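Local coordinates for putative exported protein (Bacteroides fragilis, PDB 3FZX) that is of unknown function but binds calcium and, with a YmcC-like fold from the LolA/LolB clan, may bind lipid-like molecules, at residues V156-G161 with S211-I216; I143-R148 with V168-N173; C7-P12 with S46-V51; D110-P115 with A162-K167. All blocks are in the same frame, centred on the assembly; numbering follows the deposited sequence. Where two conformers were deposited one is given.

Contact 1 of 4, residues V156-G161 with S211-I216; sequences VNTPAG and SVLERI
The carbonyl oxygen of G161 is held by two donors from T158: the backbone N at 2.7 Å and the hydroxyl OG1 at 2.9 Å. With the return bond from G161 N to T158 O, this double grip closes a type I beta turn, T158 to G161, that forms the hairpin end between strands 136-158 and 161-175, and the turn leans against strand 207-217 of the barrel. T158 can make the bond because its OG1 sits between the backbone N and the carbonyl carbon (chi1 80°). A weak bond from A160 N also ends on OG1.

Across the contact the turn packs by van der Waals touch. P159 CD lies 3.7 Å from V212 CG1 and 3.3 Å from the carbonyl O of L213, its side chain meeting that of V212 at about a right angle. CB of A160 presses on CG of L213 at 3.7 Å and lies 4.3 Å from I216 CG1.

Strand 207-217 carries a classic beta bulge here, E214 and R215 both facing T20 of strand 18-25. Although CB of E214 points away from the turn, the bend at chi2 (66°) brings CD back, and E214 OE1 lies 3.4 Å from P159 CB.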
loop_
_atom_site.group_PDB
_atom_site.type_symbol
_atom_site.label_atom_id
_atom_site.label_comp_id
_atom_site.label_asym_id
_atom_site.label_seq_id
_atom_site.Cartn_x
_atom_site.Cartn_y
_atom_site.Cartn_z
ATOM N N VAL A 156 -8.712 -21.569 18.103
ATOM C CA VAL A 156 -8.591 -22.334 16.871
ATOM C C VAL A 156 -7.408 -23.276 17.063
ATOM O O VAL A 156 -6.339 -22.844 17.471
ATOM C CB VAL A 156 -8.309 -21.431 15.641
ATOM C CG1 VAL A 156 -8.183 -22.286 14.392
ATOM C CG2 VAL A 156 -9.430 -20.360 15.454
ATOM N N ASN A 157 -7.601 -24.553 16.770
ATOM C CA ASN A 157 -6.548 -25.557 16.950
ATOM C C ASN A 157 -5.881 -25.791 15.628
ATOM O O ASN A 157 -6.553 -26.063 14.658
ATOM C CB ASN A 157 -7.144 -26.879 17.406
ATOM C CG ASN A 157 -7.610 -26.855 18.827
ATOM O OD1 ASN A 157 -7.067 -26.166 19.679
ATOM N ND2 ASN A 157 -8.619 -27.644 19.099
ATOM N N THR A 158 -4.563 -25.703 15.586
ATOM C CA THR A 158 -3.833 -25.871 14.353
ATOM C C THR A 158 -2.610 -26.770 14.602
ATOM O O THR A 158 -2.279 -27.079 15.773
ATOM C CB THR A 158 -3.329 -24.513 13.794
ATOM O OG1 THR A 158 -2.145 -24.126 14.495
ATOM C CG2 THR A 158 -4.385 -23.424 13.908
ATOM N N PRO A 159 -1.926 -27.189 13.512
ATOM C CA PRO A 159 -0.684 -27.963 13.706
ATOM C C PRO A 159 0.413 -27.221 14.485
ATOM O O PRO A 159 1.231 -27.872 15.145
ATOM C CB PRO A 159 -0.256 -28.300 12.274
ATOM C CG PRO A 159 -1.578 -28.416 11.533
ATOM C CD PRO A 159 -2.439 -27.315 12.133
ATOM N N ALA A 160 0.413 -25.891 14.427
ATOM C CA ALA A 160 1.343 -25.073 15.222
ATOM C C ALA A 160 0.876 -24.881 16.669
ATOM O O ALA A 160 1.644 -24.439 17.494
ATOM C CB ALA A 160 1.606 -23.698 14.554
ATOM N N GLY A 161 -0.367 -25.204 16.983
ATOM C CA GLY A 161 -0.894 -25.061 18.340
ATOM C C GLY A 161 -2.294 -24.456 18.347
ATOM O O GLY A 161 -2.931 -24.299 17.295
ATOM N N SER A 211 -6.830 -22.533 4.331
ATOM C CA SER A 211 -5.455 -22.544 4.774
ATOM C C SER A 211 -5.413 -22.576 6.299
ATOM O O SER A 211 -6.342 -22.111 6.964
ATOM C CB SER A 211 -4.713 -21.333 4.203
ATOM O OG SER A 211 -5.051 -20.148 4.889
ATOM N N VAL A 212 -4.349 -23.175 6.843
ATOM C CA VAL A 212 -4.164 -23.360 8.275
ATOM C C VAL A 212 -2.686 -23.142 8.619
ATOM O O VAL A 212 -1.784 -23.632 7.931
ATOM C CB VAL A 212 -4.562 -24.802 8.726
ATOM C CG1 VAL A 212 -4.527 -24.931 10.254
ATOM C CG2 VAL A 212 -5.950 -25.181 8.187
ATOM N N LEU A 213 -2.446 -22.394 9.684
ATOM C CA LEU A 213 -1.114 -22.205 10.247
ATOM C C LEU A 213 -0.500 -23.572 10.511
ATOM O O LEU A 213 -1.115 -24.428 11.138
ATOM C CB LEU A 213 -1.212 -21.422 11.563
ATOM C CG LEU A 213 0.108 -21.113 12.298
ATOM C CD1 LEU A 213 1.010 -20.257 11.468
ATOM C CD2 LEU A 213 -0.221 -20.491 13.660
ATOM N N GLU A 214 0.715 -23.765 10.020
ATOM C CA GLU A 214 1.402 -25.037 10.096
ATOM C C GLU A 214 2.605 -25.013 11.051
ATOM O O GLU A 214 2.863 -25.991 11.727
ATOM C CB GLU A 214 1.849 -25.431 8.668
ATOM C CG GLU A 214 2.734 -26.677 8.544
ATOM C CD GLU A 214 2.043 -27.958 8.935
ATOM O OE1 GLU A 214 0.806 -27.948 9.044
ATOM O OE2 GLU A 214 2.728 -28.995 9.080
ATOM N N ARG A 215 3.354 -23.914 11.097
ATOM C CA ARG A 215 4.565 -23.876 11.908
ATOM C C ARG A 215 4.988 -22.441 12.270
ATOM O O ARG A 215 4.863 -21.533 11.444
ATOM C CB ARG A 215 5.701 -24.562 11.121
ATOM C CG ARG A 215 6.989 -24.779 11.894
ATOM C CD ARG A 215 8.142 -25.235 11.007
ATOM N NE ARG A 215 9.393 -25.291 11.777
ATOM C CZ ARG A 215 10.619 -25.528 11.284
ATOM N NH1 ARG A 215 10.814 -25.748 9.983
ATOM N NH2 ARG A 215 11.670 -25.540 12.107
ATOM N N ILE A 216 5.474 -22.275 13.508
ATOM C CA ILE A 216 6.094 -21.060 14.003
ATOM C C ILE A 216 7.518 -21.443 14.419
ATOM O O ILE A 216 7.691 -22.350 15.210
ATOM C CB ILE A 216 5.333 -20.511 15.233
ATOM C CG1 ILE A 216 3.910 -20.062 14.844
ATOM C CG2 ILE A 216 6.074 -19.323 15.840
ATOM C CD1 ILE A 216 2.969 -19.845 16.027
#

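Contact 2 of 4, residues I143-R148 with V168-N173; sequences ISVFDR and VKYEMN
S144, V145 and F146 run antiparallel to N173, M172 and E171 in the hairpin of strands 136-158 and 161-175, the short segments at 143° to each other. S144 and F146 form hydrogen-bonded pairs with N173 and E171. The straightest bond, from S144 N to N173 O at 2.8 Å, has an N-H...O angle of 172°. Between these two pairs lies the non-hydrogen-bonded pair V145 and M172. Beyond F146 the strand departs from regular pairing: D147 adopts left-handed backbone angles, and R148 rather than D147 comes nearest to Y170.

S144, F146, E171 and N173 share one face of the sheet. CG of F146 stands between its backbone N and carbonyl carbon (chi1 57°), and the ring lies toward the neighbouring strand, with E171 CB 3.6 Å above one face, offset toward the rim in a CH-pi contact. The amide of N173 is turned steeply to the same ring. On the face of V145 and M172, V145 CG1 lies 3.8 Å from Y170 CD1; nearby, R148 CG meets Y170 CB. The guanidinium continues past the hairpin to bond D125 O and N107 O and to make a cation-pi contact with Y108.

The side chain of D147 lies about 7 Å from a bound calcium ion but is not among its ligands. Its OD2 and E171 OE2 approach to 3.4 Å with no bond between them, and these like charges would probably disfavour the approach unless solvent screens them or one carboxylate is protonated.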
loop_
_atom_site.group_PDB
_atom_site.type_symbol
_atom_site.label_atom_id
_atom_site.label_comp_id
_atom_site.label_asym_id
_atom_site.label_seq_id
_atom_site.Cartn_x
_atom_site.Cartn_y
_atom_site.Cartn_z
ATOM N N ILE A 143 -8.330 -9.311 -6.964
ATOM C CA ILE A 143 -9.108 -9.858 -5.830
ATOM C C ILE A 143 -9.605 -8.707 -4.952
ATOM O O ILE A 143 -8.808 -8.013 -4.303
ATOM C CB ILE A 143 -8.321 -10.848 -4.948
ATOM C CG1 ILE A 143 -7.740 -12.010 -5.776
ATOM C CG2 ILE A 143 -9.269 -11.460 -3.867
ATOM C CD1 ILE A 143 -6.681 -12.837 -5.032
ATOM N N SER A 144 -10.910 -8.500 -4.947
ATOM C CA SER A 144 -11.517 -7.441 -4.155
ATOM C C SER A 144 -12.144 -8.046 -2.911
ATOM O O SER A 144 -12.949 -8.973 -3.018
ATOM C CB SER A 144 -12.584 -6.729 -4.970
ATOM O OG SER A 144 -12.878 -5.478 -4.373
ATOM N N VAL A 145 -11.747 -7.550 -1.735
ATOM C CA VAL A 145 -12.274 -8.039 -0.431
ATOM C C VAL A 145 -13.084 -6.894 0.167
ATOM O O VAL A 145 -12.617 -5.747 0.229
ATOM C CB VAL A 145 -11.156 -8.474 0.531
ATOM C CG1 VAL A 145 -11.716 -8.934 1.880
ATOM C CG2 VAL A 145 -10.322 -9.597 -0.104
ATOM N N PHE A 146 -14.309 -7.186 0.580
ATOM C CA PHE A 146 -15.201 -6.138 1.049
ATOM C C PHE A 146 -16.243 -6.645 2.022
ATOM O O PHE A 146 -16.417 -7.842 2.195
ATOM C CB PHE A 146 -15.852 -5.400 -0.136
ATOM C CG PHE A 146 -16.614 -6.299 -1.076
ATOM C CD1 PHE A 146 -15.950 -6.986 -2.087
ATOM C CD2 PHE A 146 -17.980 -6.475 -0.931
ATOM C CE1 PHE A 146 -16.639 -7.832 -2.926
ATOM C CE2 PHE A 146 -18.683 -7.321 -1.766
ATOM C CZ PHE A 146 -18.013 -8.001 -2.769
ATOM N N ASP A 147 -16.883 -5.710 2.713
ATOM C CA ASP A 147 -17.889 -6.035 3.692
ATOM C C ASP A 147 -17.344 -6.982 4.749
ATOM O O ASP A 147 -18.019 -7.873 5.175
ATOM C CB ASP A 147 -19.124 -6.643 3.004
ATOM C CG ASP A 147 -19.903 -5.621 2.187
ATOM O OD1 ASP A 147 -19.500 -4.424 2.122
ATOM O OD2 ASP A 147 -20.935 -6.010 1.601
ATOM N N ARG A 148 -16.117 -6.766 5.182
ATOM C CA ARG A 148 -15.555 -7.551 6.262
ATOM C C ARG A 148 -16.347 -7.183 7.537
ATOM O O ARG A 148 -16.745 -6.029 7.735
ATOM C CB ARG A 148 -14.083 -7.204 6.434
ATOM C CG ARG A 148 -13.261 -7.440 5.190
ATOM C CD ARG A 148 -12.021 -6.570 5.162
ATOM N NE ARG A 148 -11.066 -7.029 6.127
ATOM C CZ ARG A 148 -10.231 -6.279 6.855
ATOM N NH1 ARG A 148 -10.175 -4.943 6.772
ATOM N NH2 ARG A 148 -9.432 -6.918 7.698
ATOM N N VAL A 168 -13.471 -13.270 11.389
ATOM C CA VAL A 168 -14.027 -12.282 10.506
ATOM C C VAL A 168 -14.669 -12.986 9.302
ATOM O O VAL A 168 -14.211 -14.047 8.887
ATOM C CB VAL A 168 -12.891 -11.331 10.050
ATOM C CG1 VAL A 168 -13.349 -10.420 8.939
ATOM C CG2 VAL A 168 -12.434 -10.496 11.225
ATOM N N LYS A 169 -15.772 -12.437 8.806
ATOM C CA LYS A 169 -16.408 -12.902 7.574
ATOM C C LYS A 169 -16.252 -11.771 6.552
ATOM O O LYS A 169 -16.300 -10.602 6.920
ATOM C CB LYS A 169 -17.887 -13.215 7.804
ATOM C CG LYS A 169 -18.629 -13.719 6.560
ATOM C CD LYS A 169 -20.093 -14.128 6.827
ATOM C CE LYS A 169 -20.836 -14.473 5.495
ATOM N NZ LYS A 169 -22.297 -14.855 5.635
ATOM N N TYR A 170 -16.066 -12.124 5.284
ATOM C CA TYR A 170 -15.885 -11.153 4.190
ATOM C C TYR A 170 -16.475 -11.666 2.872
ATOM O O TYR A 170 -16.677 -12.861 2.696
ATOM C CB TYR A 170 -14.389 -10.812 3.988
ATOM C CG TYR A 170 -13.466 -11.986 3.648
ATOM C CD1 TYR A 170 -13.261 -12.386 2.324
ATOM C CD2 TYR A 170 -12.782 -12.673 4.644
ATOM C CE1 TYR A 170 -12.413 -13.458 2.005
ATOM C CE2 TYR A 170 -11.938 -13.744 4.339
ATOM C CZ TYR A 170 -11.757 -14.142 3.015
ATOM O OH TYR A 170 -10.923 -15.217 2.707
ATOM N N GLU A 171 -16.794 -10.746 1.977
ATOM C CA GLU A 171 -17.146 -11.100 0.630
ATOM C C GLU A 171 -15.970 -10.835 -0.271
ATOM O O GLU A 171 -15.058 -10.068 0.081
ATOM C CB GLU A 171 -18.359 -10.315 0.192
ATOM C CG GLU A 171 -19.547 -10.583 1.132
ATOM C CD GLU A 171 -20.852 -10.279 0.487
ATOM O OE1 GLU A 171 -21.207 -11.035 -0.431
ATOM O OE2 GLU A 171 -21.511 -9.291 0.876
HETATM N N MSE A 172 -15.942 -11.521 -1.406
HETATM C CA MSE A 172 -14.922 -11.223 -2.408
HETATM C C MSE A 172 -15.345 -11.455 -3.864
HETATM O O MSE A 172 -16.253 -12.233 -4.146
HETATM C CB MSE A 172 -13.583 -11.919 -2.097
HETATM C CG MSE A 172 -13.351 -13.219 -2.791
HETATM SE SE MSE A 172 -14.130 -14.621 -1.787
HETATM C CE MSE A 172 -12.531 -15.457 -1.029
ATOM N N ASN A 173 -14.704 -10.679 -4.738
ATOM C CA ASN A 173 -14.859 -10.792 -6.180
ATOM C C ASN A 173 -13.471 -11.059 -6.736
ATOM O O ASN A 173 -12.506 -10.376 -6.374
ATOM C CB ASN A 173 -15.441 -9.509 -6.777
ATOM C CG ASN A 173 -16.893 -9.285 -6.376
ATOM O OD1 ASN A 173 -17.532 -10.156 -5.782
ATOM N ND2 ASN A 173 -17.419 -8.115 -6.704
#

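Contact 3 of 4, residues C7-P12 with S46-V51; sequences CAFFFP and SGMEVV
F9 and M48, a selenomethionine here, make the tight part of this contact between the N-terminal segment and strand 47-58. The terminal CE methyl of M48 sits 3.5 Å above one face of the F9 ring, offset toward the rim, in a CH-pi contact. A bend at chi3 (60°) places CE there, while SE lies 5.0 Å from the ring centroid, a Met-aromatic contact. The two side chains cross at about a right angle. CG2 of V50 touches the same ring at its far end, 3.5 Å from F9 CZ.

Past V50 CG2 the packing is sparser. The other methyl of V50, CG1, meets the edge of the F11 ring at 4.1 Å from CD2, and lies 3.7 Å from the carbonyl O of P12. M48 keeps part of its surface in solvent, and the start of the segment at C7 is exposed.

In the closed antiparallel barrel the segment 7-12 runs along the side of strand 47-58 that carries M48 and V50. On the opposite side, which meets the second subunit, E49 salt-bridges R72 of its own chain and R130 of that subunit. F9 is edge-to-face with F78 and rests on A71; F11 is edge-to-face with Y36 and packed on M69 and M80. In this way the segment bridges strands 30-44, 63-74 and 77-81 beside strand 47-58.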
loop_
_atom_site.group_PDB
_atom_site.type_symbol
_atom_site.label_atom_id
_atom_site.label_comp_id
_atom_site.label_asym_id
_atom_site.label_seq_id
_atom_site.Cartn_x
_atom_site.Cartn_y
_atom_site.Cartn_z
ATOM N N CYS A 7 -2.555 -1.950 22.010
ATOM C CA CYS A 7 -2.203 -1.931 20.557
ATOM C C CYS A 7 -1.562 -3.270 20.181
ATOM O O CYS A 7 -0.342 -3.420 20.215
ATOM C CB CYS A 7 -1.255 -0.764 20.248
ATOM N N ALA A 8 -2.392 -4.254 19.853
ATOM C CA ALA A 8 -1.912 -5.578 19.433
ATOM C C ALA A 8 -1.360 -5.541 18.002
ATOM O O ALA A 8 -1.870 -4.828 17.146
ATOM C CB ALA A 8 -3.020 -6.590 19.538
ATOM N N PHE A 9 -0.332 -6.330 17.739
ATOM C CA PHE A 9 0.330 -6.353 16.436
ATOM C C PHE A 9 0.063 -7.741 15.845
ATOM O O PHE A 9 0.611 -8.729 16.311
ATOM C CB PHE A 9 1.832 -6.061 16.636
ATOM C CG PHE A 9 2.571 -5.722 15.378
ATOM C CD1 PHE A 9 3.166 -6.716 14.619
ATOM C CD2 PHE A 9 2.718 -4.404 14.977
ATOM C CE1 PHE A 9 3.858 -6.415 13.453
ATOM C CE2 PHE A 9 3.408 -4.073 13.807
ATOM C CZ PHE A 9 4.002 -5.078 13.047
ATOM N N PHE A 10 -0.769 -7.813 14.811
ATOM C CA PHE A 10 -1.246 -9.095 14.266
ATOM C C PHE A 10 -0.354 -9.673 13.181
ATOM O O PHE A 10 -0.789 -9.858 12.065
ATOM C CB PHE A 10 -2.670 -8.885 13.742
ATOM C CG PHE A 10 -3.602 -8.466 14.811
ATOM C CD1 PHE A 10 -3.904 -9.347 15.846
ATOM C CD2 PHE A 10 -4.095 -7.174 14.865
ATOM C CE1 PHE A 10 -4.739 -8.974 16.880
ATOM C CE2 PHE A 10 -4.924 -6.788 15.900
ATOM C CZ PHE A 10 -5.254 -7.696 16.911
ATOM N N PHE A 11 0.899 -9.951 13.533
ATOM C CA PHE A 11 1.906 -10.461 12.602
ATOM C C PHE A 11 3.176 -10.749 13.410
ATOM O O PHE A 11 3.419 -10.107 14.419
ATOM C CB PHE A 11 2.222 -9.416 11.489
ATOM C CG PHE A 11 2.930 -10.002 10.297
ATOM C CD1 PHE A 11 2.219 -10.767 9.361
ATOM C CD2 PHE A 11 4.280 -9.798 10.097
ATOM C CE1 PHE A 11 2.852 -11.332 8.263
ATOM C CE2 PHE A 11 4.938 -10.342 8.975
ATOM C CZ PHE A 11 4.232 -11.123 8.069
ATOM N N PRO A 12 3.990 -11.724 12.996
ATOM C CA PRO A 12 5.225 -11.893 13.756
ATOM C C PRO A 12 6.085 -10.637 13.729
ATOM O O PRO A 12 6.091 -9.907 12.743
ATOM C CB PRO A 12 5.929 -13.031 13.027
ATOM C CG PRO A 12 5.291 -13.073 11.696
ATOM C CD PRO A 12 3.868 -12.757 11.962
ATOM N N SER A 46 4.883 6.344 16.893
ATOM C CA SER A 46 3.492 5.931 16.692
ATOM C C SER A 46 3.234 4.421 16.595
ATOM O O SER A 46 2.101 4.030 16.281
ATOM C CB SER A 46 2.984 6.575 15.402
ATOM O OG SER A 46 3.729 6.076 14.310
ATOM N N GLY A 47 4.241 3.578 16.847
ATOM C CA GLY A 47 4.105 2.138 16.611
ATOM C C GLY A 47 5.227 1.539 15.767
ATOM O O GLY A 47 6.160 2.212 15.374
HETATM N N MSE A 48 5.105 0.268 15.461
HETATM C CA MSE A 48 6.168 -0.514 14.836
HETATM C C MSE A 48 5.956 -0.778 13.336
HETATM O O MSE A 48 4.822 -0.821 12.856
HETATM C CB MSE A 48 6.206 -1.845 15.590
HETATM C CG MSE A 48 7.091 -2.935 15.065
HETATM SE SE MSE A 48 7.465 -4.166 16.615
HETATM C CE MSE A 48 5.603 -4.677 17.018
ATOM N N GLU A 49 7.064 -0.968 12.621
ATOM C CA GLU A 49 7.067 -1.355 11.221
ATOM C C GLU A 49 7.848 -2.662 11.087
ATOM O O GLU A 49 8.995 -2.740 11.543
ATOM C CB GLU A 49 7.765 -0.306 10.374
ATOM C CG GLU A 49 7.633 -0.542 8.869
ATOM C CD GLU A 49 6.472 0.213 8.258
ATOM O OE1 GLU A 49 5.501 0.545 8.985
ATOM O OE2 GLU A 49 6.540 0.499 7.034
ATOM N N VAL A 50 7.245 -3.670 10.456
ATOM C CA VAL A 50 7.911 -4.972 10.227
ATOM C C VAL A 50 7.975 -5.222 8.727
ATOM O O VAL A 50 6.959 -5.165 8.059
ATOM C CB VAL A 50 7.165 -6.147 10.907
ATOM C CG1 VAL A 50 7.629 -7.508 10.352
ATOM C CG2 VAL A 50 7.327 -6.111 12.415
ATOM N N VAL A 51 9.171 -5.455 8.201
ATOM C CA VAL A 51 9.367 -5.825 6.809
ATOM C C VAL A 51 9.637 -7.336 6.833
ATOM O O VAL A 51 10.548 -7.793 7.537
ATOM C CB VAL A 51 10.563 -5.041 6.182
ATOM C CG1 VAL A 51 10.940 -5.589 4.800
ATOM C CG2 VAL A 51 10.248 -3.525 6.092
#

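Contact 4 of 4, residues D110-P115 with A162-K167; sequences DAFSNP and AFYCTK
F112, T166 and Y164 carry the contact, in which the segment 110-115, part of the long link between strands 99-107 and 127-133, packs on strand 161-175 of the antiparallel barrel. F112 has the most surface buried. With its CG beside the backbone N (chi1 -48°), its ring reaches the strand, where T166 and Y164 meet it.

OG1 of T166 lies over one face of that ring, 3.2 Å from F112 CZ. The hydroxyl stands anti to its own carbonyl carbon, beside the backbone N, and this also brings it to 3.4 Å from A111 CB. A water accepts from A111 N at 2.8 Å and is modelled 2.5 Å from T166 OG1, a short distance, so this bridge is to be taken with caution.

Y164 meets F112 rim to rim, neither ring covering the other. CD2 of Y164 touches F112 CE1 at 3.5 Å, with the planes 52° apart, and the two side chains slide past each other in opposite directions. The hydroxyl of Y164 is anchored separately, to T153 OG1 of strand 136-158. Further along, the F112 ring edge meets the backbone of C165, and the side chain also packs on F10 and P191, in loops beside the strand.

The turn behind F112 is shaped by an Asx motif: D110 OD1 accepts from S113 N at 3.0 Å, the donor coming from 62° out of the carboxylate plane.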
loop_
_atom_site.group_PDB
_atom_site.type_symbol
_atom_site.label_atom_id
_atom_site.label_comp_id
_atom_site.label_asym_id
_atom_site.label_seq_id
_atom_site.Cartn_x
_atom_site.Cartn_y
_atom_site.Cartn_z
ATOM N N ASP A 110 -8.490 -4.585 16.705
ATOM C CA ASP A 110 -8.138 -5.274 17.925
ATOM C C ASP A 110 -9.413 -5.493 18.736
ATOM O O ASP A 110 -9.788 -4.660 19.563
ATOM C CB ASP A 110 -7.131 -4.409 18.685
ATOM C CG ASP A 110 -6.661 -5.030 19.968
ATOM O OD1 ASP A 110 -7.127 -6.142 20.326
ATOM O OD2 ASP A 110 -5.796 -4.387 20.600
ATOM N N ALA A 111 -10.084 -6.606 18.462
ATOM C CA ALA A 111 -11.306 -7.015 19.175
ATOM C C ALA A 111 -11.013 -7.231 20.646
ATOM O O ALA A 111 -11.814 -6.883 21.523
ATOM C CB ALA A 111 -11.855 -8.305 18.580
ATOM N N PHE A 112 -9.825 -7.778 20.885
ATOM C CA PHE A 112 -9.372 -8.218 22.204
ATOM C C PHE A 112 -9.242 -7.066 23.176
ATOM O O PHE A 112 -9.390 -7.280 24.366
ATOM C CB PHE A 112 -8.029 -8.979 22.117
ATOM C CG PHE A 112 -7.973 -10.064 21.036
ATOM C CD1 PHE A 112 -8.591 -11.303 21.223
ATOM C CD2 PHE A 112 -7.255 -9.851 19.842
ATOM C CE1 PHE A 112 -8.515 -12.319 20.220
ATOM C CE2 PHE A 112 -7.175 -10.873 18.834
ATOM C CZ PHE A 112 -7.803 -12.102 19.038
ATOM N N SER A 113 -8.952 -5.858 22.689
ATOM C CA SER A 113 -8.939 -4.683 23.550
ATOM C C SER A 113 -10.203 -3.862 23.332
ATOM O O SER A 113 -10.779 -3.405 24.296
ATOM C CB SER A 113 -7.681 -3.835 23.346
ATOM O OG SER A 113 -7.871 -2.776 22.421
ATOM N N ASN A 114 -10.624 -3.662 22.079
ATOM C CA ASN A 114 -11.868 -2.930 21.741
ATOM C C ASN A 114 -12.966 -3.880 21.274
ATOM O O ASN A 114 -13.062 -4.162 20.083
ATOM C CB ASN A 114 -11.589 -1.918 20.648
ATOM C CG ASN A 114 -10.409 -1.073 20.973
ATOM O OD1 ASN A 114 -9.943 -1.075 22.121
ATOM N ND2 ASN A 114 -9.888 -0.355 19.976
ATOM N N PRO A 115 -13.815 -4.347 22.208
ATOM C CA PRO A 115 -14.786 -5.383 21.896
ATOM C C PRO A 115 -15.812 -4.954 20.864
ATOM O O PRO A 115 -16.221 -3.783 20.798
ATOM C CB PRO A 115 -15.462 -5.649 23.240
ATOM C CG PRO A 115 -15.420 -4.346 23.914
ATOM C CD PRO A 115 -14.097 -3.740 23.523
ATOM N N ALA A 162 -2.765 -24.137 19.551
ATOM C CA ALA A 162 -4.087 -23.558 19.782
ATOM C C ALA A 162 -3.900 -22.066 20.066
ATOM O O ALA A 162 -3.124 -21.679 20.952
ATOM C CB ALA A 162 -4.804 -24.258 20.956
ATOM N N PHE A 163 -4.598 -21.235 19.303
ATOM C CA PHE A 163 -4.493 -19.784 19.411
ATOM C C PHE A 163 -5.879 -19.136 19.549
ATOM O O PHE A 163 -6.825 -19.509 18.854
ATOM C CB PHE A 163 -3.756 -19.247 18.189
ATOM C CG PHE A 163 -2.388 -19.821 18.035
ATOM C CD1 PHE A 163 -1.339 -19.374 18.842
ATOM C CD2 PHE A 163 -2.141 -20.834 17.121
ATOM C CE1 PHE A 163 -0.056 -19.938 18.732
ATOM C CE2 PHE A 163 -0.867 -21.407 17.012
ATOM C CZ PHE A 163 0.174 -20.952 17.801
ATOM N N TYR A 164 -5.999 -18.183 20.466
ATOM C CA TYR A 164 -7.225 -17.405 20.629
ATOM C C TYR A 164 -7.222 -16.378 19.518
ATOM O O TYR A 164 -6.265 -15.606 19.385
ATOM C CB TYR A 164 -7.297 -16.738 22.018
ATOM C CG TYR A 164 -8.697 -16.287 22.377
ATOM C CD1 TYR A 164 -9.693 -17.225 22.620
ATOM C CD2 TYR A 164 -9.030 -14.942 22.460
ATOM C CE1 TYR A 164 -10.990 -16.852 22.939
ATOM C CE2 TYR A 164 -10.348 -14.542 22.799
ATOM C CZ TYR A 164 -11.312 -15.521 23.037
ATOM O OH TYR A 164 -12.608 -15.201 23.363
ATOM N N CYS A 165 -8.271 -16.403 18.700
ATOM C CA CYS A 165 -8.354 -15.612 17.486
ATOM C C CYS A 165 -9.602 -14.760 17.387
ATOM O O CYS A 165 -10.621 -15.047 18.033
ATOM C CB CYS A 165 -8.430 -16.556 16.285
ATOM S SG CYS A 165 -6.929 -17.400 15.996
ATOM N N THR A 166 -9.510 -13.746 16.530
ATOM C CA THR A 166 -10.679 -13.007 16.069
ATOM C C THR A 166 -11.118 -13.608 14.733
ATOM O O THR A 166 -10.288 -13.801 13.846
ATOM C CB THR A 166 -10.356 -11.511 15.882
ATOM O OG1 THR A 166 -10.174 -10.937 17.174
ATOM C CG2 THR A 166 -11.494 -10.777 15.136
ATOM N N LYS A 167 -12.412 -13.914 14.624
ATOM C CA LYS A 167 -13.015 -14.469 13.410
ATOM C C LYS A 167 -13.775 -13.392 12.670
ATOM O O LYS A 167 -14.614 -12.708 13.246
ATOM C CB LYS A 167 -13.988 -15.592 13.738
ATOM C CG LYS A 167 -14.603 -16.270 12.494
ATOM C CD LYS A 167 -15.546 -17.381 12.883
ATOM C CE LYS A 167 -16.286 -17.951 11.688
ATOM N NZ LYS A 167 -17.027 -19.223 12.085
HETATM O O HOH W 1 -8.868 -8.749 17.222
#

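All four contacts belong to one antiparallel barrel. Contact 3 closes along the chain before the others open, and the segments of contacts 1, 2 and 4 then alternate. Contacts 1 and 2 both use strand 136-158, their centres about 23 Å apart, while contacts 2 and 4 both use strand 161-175. Contact 4 touches contacts 1 and 3 and adjoins contact 2 in sequence: it meets contact 1 (centres about 16 Å apart) through F163 against L213 and I216, and contact 3 (centres about 15 Å apart) where F10 meets F112. The N-terminal segment, the long link holding the calcium-binding residues and the barrel strands are thereby tied together, with contact 2 toward the metal sites.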